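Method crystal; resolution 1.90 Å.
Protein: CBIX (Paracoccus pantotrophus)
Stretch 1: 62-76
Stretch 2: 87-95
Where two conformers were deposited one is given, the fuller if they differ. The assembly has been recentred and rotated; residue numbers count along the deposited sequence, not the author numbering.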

# COMPACT_ATOMS: atom_id res chain seq x y z
N LEU A 62 5.70 4.93 -1.12
CA LEU A 62 4.77 3.79 -1.03
C LEU A 62 4.47 3.47 0.45
O LEU A 62 4.63 2.33 0.90
CB LEU A 62 5.35 2.55 -1.75
CG LEU A 62 5.46 2.60 -3.27
CD1 LEU A 62 6.14 1.33 -3.80
CD2 LEU A 62 4.08 2.73 -3.93
N PHE A 63 4.08 4.49 1.22
CA PHE A 63 3.79 4.33 2.65
C PHE A 63 2.27 4.31 2.86
O PHE A 63 1.55 4.82 2.00
CB PHE A 63 4.46 5.44 3.48
CG PHE A 63 5.95 5.67 3.28
CD1 PHE A 63 6.75 4.70 2.66
CD2 PHE A 63 6.57 6.82 3.76
CE1 PHE A 63 8.12 4.90 2.48
CE2 PHE A 63 7.94 7.03 3.57
CZ PHE A 63 8.71 6.07 2.94
N MET A 64 1.79 3.70 3.97
CA MET A 64 0.35 3.58 4.24
C MET A 64 -0.29 4.82 4.88
O MET A 64 -1.51 4.97 4.84
CB MET A 64 0.04 2.32 5.08
CG MET A 64 0.47 1.00 4.43
SD MET A 64 0.16 0.82 2.65
CE MET A 64 -1.63 0.82 2.57
N ALA A 65 0.52 5.68 5.50
CA ALA A 65 0.04 6.92 6.14
C ALA A 65 1.17 7.93 6.27
O ALA A 65 2.33 7.60 6.00
CB ALA A 65 -0.55 6.61 7.52
N THR A 66 0.82 9.16 6.66
CA THR A 66 1.73 10.26 6.94
C THR A 66 2.13 10.09 8.43
O THR A 66 1.37 9.49 9.19
CB THR A 66 1.00 11.59 6.62
OG1 THR A 66 0.67 11.61 5.23
CG2 THR A 66 1.82 12.84 6.96
N GLY A 67 3.31 10.58 8.83
CA GLY A 67 3.77 10.48 10.22
C GLY A 67 5.22 10.94 10.36
O GLY A 67 5.71 11.71 9.52
N TRP A 68 5.90 10.47 11.41
CA TRP A 68 7.30 10.80 11.70
C TRP A 68 8.22 10.52 10.51
O TRP A 68 9.14 11.30 10.25
CB TRP A 68 7.79 10.06 12.96
CG TRP A 68 9.28 10.16 13.19
CD1 TRP A 68 9.96 11.20 13.74
CD2 TRP A 68 10.27 9.18 12.82
NE1 TRP A 68 11.31 10.93 13.77
CE2 TRP A 68 11.53 9.70 13.20
CE3 TRP A 68 10.21 7.91 12.22
CZ2 TRP A 68 12.72 8.99 13.00
CZ3 TRP A 68 11.39 7.21 12.02
CH2 TRP A 68 12.62 7.74 12.41
N PHE A 69 7.98 9.41 9.78
CA PHE A 69 8.80 9.06 8.62
C PHE A 69 8.67 10.09 7.48
O PHE A 69 9.69 10.63 7.06
CB PHE A 69 8.55 7.62 8.13
CG PHE A 69 9.80 6.94 7.64
CD1 PHE A 69 10.30 7.19 6.37
CD2 PHE A 69 10.49 6.05 8.45
CE1 PHE A 69 11.47 6.57 5.92
CE2 PHE A 69 11.65 5.42 8.00
CZ PHE A 69 12.13 5.69 6.73
N THR A 70 7.44 10.39 7.02
CA THR A 70 7.20 11.37 5.95
C THR A 70 7.58 12.80 6.34
O THR A 70 8.10 13.55 5.51
CB THR A 70 5.74 11.34 5.46
OG1 THR A 70 4.88 11.60 6.56
CG2 THR A 70 5.36 10.04 4.78
N ARG A 71 7.33 13.18 7.61
CA ARG A 71 7.57 14.53 8.13
C ARG A 71 9.01 14.82 8.58
O ARG A 71 9.46 15.95 8.41
CB ARG A 71 6.60 14.85 9.28
CG ARG A 71 5.14 14.98 8.84
CD ARG A 71 4.20 15.11 10.02
NE ARG A 71 2.80 15.17 9.59
CZ ARG A 71 2.14 16.29 9.31
NH1 ARG A 71 2.75 17.47 9.41
NH2 ARG A 71 0.87 16.25 8.93
N SER A 72 9.71 13.83 9.16
CA SER A 72 11.06 14.05 9.69
C SER A 72 12.16 13.13 9.15
O SER A 72 13.22 13.64 8.77
CB SER A 72 11.03 13.98 11.21
OG SER A 72 10.07 14.87 11.76
N GLU A 73 11.95 11.80 9.15
CA GLU A 73 12.97 10.83 8.72
C GLU A 73 13.33 10.92 7.24
O GLU A 73 14.50 11.13 6.92
CB GLU A 73 12.59 9.39 9.12
CG GLU A 73 13.72 8.37 8.98
CD GLU A 73 15.03 8.60 9.71
OE1 GLU A 73 15.11 9.51 10.56
OE2 GLU A 73 15.99 7.84 9.43
N LEU A 74 12.35 10.72 6.34
CA LEU A 74 12.55 10.80 4.89
C LEU A 74 13.16 12.16 4.48
O LEU A 74 14.11 12.12 3.71
CB LEU A 74 11.26 10.44 4.11
CG LEU A 74 11.37 10.16 2.60
CD1 LEU A 74 12.35 9.04 2.28
CD2 LEU A 74 10.01 9.82 2.02
N PRO A 75 12.74 13.34 5.07
CA PRO A 75 13.41 14.60 4.74
C PRO A 75 14.88 14.63 5.19
O PRO A 75 15.71 15.22 4.50
CB PRO A 75 12.58 15.66 5.47
CG PRO A 75 11.24 15.08 5.54
CD PRO A 75 11.44 13.61 5.73
N ARG A 76 15.20 13.98 6.34
CA ARG A 76 16.56 13.88 6.88
C ARG A 76 17.43 13.00 5.96
O ARG A 76 18.53 13.41 5.59
CB ARG A 76 16.54 13.36 8.33
CG ARG A 76 17.88 13.44 9.06
CD ARG A 76 17.92 12.55 10.28
NE ARG A 76 17.92 11.12 9.94
CZ ARG A 76 19.01 10.38 9.77
NH1 ARG A 76 20.22 10.92 9.93
NH2 ARG A 76 18.91 9.10 9.46
N ARG A 87 10.60 17.56 -2.87
CA ARG A 87 9.19 17.54 -2.50
C ARG A 87 8.67 16.12 -2.31
O ARG A 87 8.79 15.29 -3.20
CB ARG A 87 8.38 18.30 -3.55
CG ARG A 87 6.91 18.51 -3.21
CD ARG A 87 6.21 19.28 -4.32
NE ARG A 87 4.76 19.22 -4.20
CZ ARG A 87 3.91 19.58 -5.15
NH1 ARG A 87 4.37 20.03 -6.32
NH2 ARG A 87 2.60 19.49 -4.96
N ILE A 88 8.05 15.86 -1.14
CA ILE A 88 7.46 14.56 -0.82
C ILE A 88 5.94 14.63 -1.06
O ILE A 88 5.24 15.39 -0.41
CB ILE A 88 7.82 14.07 0.61
CG1 ILE A 88 9.35 14.00 0.81
CG2 ILE A 88 7.15 12.71 0.90
CD1 ILE A 88 9.82 14.02 2.25
N LEU A 89 5.46 13.82 -2.00
CA LEU A 89 4.05 13.76 -2.35
C LEU A 89 3.24 12.99 -1.28
O LEU A 89 3.86 12.32 -0.44
CB LEU A 89 3.86 13.11 -3.73
CG LEU A 89 4.64 13.68 -4.92
CD1 LEU A 89 4.21 13.04 -6.21
CD2 LEU A 89 4.53 15.21 -5.00
N PRO A 90 1.87 13.08 -1.30
CA PRO A 90 1.06 12.28 -0.38
C PRO A 90 1.34 10.79 -0.63
O PRO A 90 1.54 10.39 -1.78
CB PRO A 90 -0.38 12.64 -0.77
CG PRO A 90 -0.27 14.06 -1.19
CD PRO A 90 1.06 14.18 -1.89
N PRO A 91 1.40 9.98 0.43
CA PRO A 91 1.73 8.56 0.28
C PRO A 91 0.65 7.71 -0.39
O PRO A 91 -0.52 8.11 -0.44
CB PRO A 91 2.00 8.12 1.72
CG PRO A 91 1.11 8.98 2.53
CD PRO A 91 1.19 10.33 1.85
N PHE A 92 1.04 6.51 -0.87
CA PHE A 92 0.18 5.49 -1.48
C PHE A 92 -1.12 5.29 -0.68
O PHE A 92 -2.20 5.23 -1.27
CB PHE A 92 0.96 4.15 -1.58
CG PHE A 92 0.16 2.96 -2.09
CD1 PHE A 92 0.06 2.70 -3.44
CD2 PHE A 92 -0.50 2.12 -1.20
CE1 PHE A 92 -0.68 1.60 -3.91
CE2 PHE A 92 -1.26 1.04 -1.67
CZ PHE A 92 -1.35 0.79 -3.02
N GLY A 93 -1.01 5.18 0.66
CA GLY A 93 -2.18 4.94 1.52
C GLY A 93 -3.23 6.06 1.48
O GLY A 93 -4.42 5.77 1.66
N SER A 94 -2.80 7.31 1.22
CA SER A 94 -3.71 8.46 1.16
C SER A 94 -4.07 8.83 -0.28
O SER A 94 -4.71 9.85 -0.52
CB SER A 94 -3.10 9.66 1.88
OG SER A 94 -1.97 10.15 1.18
N ASP A 95 -3.67 7.99 -1.26
CA ASP A 95 -3.97 8.26 -2.66
C ASP A 95 -5.49 8.33 -2.90
O ASP A 95 -6.20 7.44 -2.44
CB ASP A 95 -3.31 7.22 -3.57
CG ASP A 95 -3.20 7.71 -5.00
OD1 ASP A 95 -4.25 7.86 -5.65
OD2 ASP A 95 -2.04 7.93 -5.47
O HOH W 1 -1.13 13.05 2.71

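A single backbone hydrogen bond can join two segments while rotamers decide how the space around it is filled, and CBIX offers a compact example. Gly-93 N donates to Phe-63 O (2.9 Å, 161° at the hydrogen), and Gly-93 CA lies 3.4 Å from Met-64 O in a nearly linear CA-H...O contact. Glycine suits this place because a CB would sit 1.9 Å from Met-64 O.

Around this point the packing of side chains is mainly apolar; one water joins Thr-66 OG1 and Ser-94 OG weakly. The CA-to-CB bond of Phe-92 points toward the first stretch, and chi1 t sets the ring beside Leu-62 and Met-64. These two both start away from the second stretch, yet their ends come back: Leu-62, in the m,t rotamer, brings CD2 to 4.0 Å from Phe-92 CD1, while the all-m chain of Met-64 folds SD to 4.1 Å from Phe-92 CD2. Both approach the ring obliquely. Pro-91, a rigid ring without an N-H, sets its CB 3.3 Å from Phe-63 O.

Farther along, Ile-88 (m,t) extends CD1 to 3.7 Å from both Thr-70 O and Pro-75 CG, a beta-branched side chain whose CD1 reaches the helix. Thr-70, at chi1 p, turns OG1 back to accept from Gly-67 N (2.9 Å), tying down the helix start. Altogether 507 Å² is buried, both sides summed.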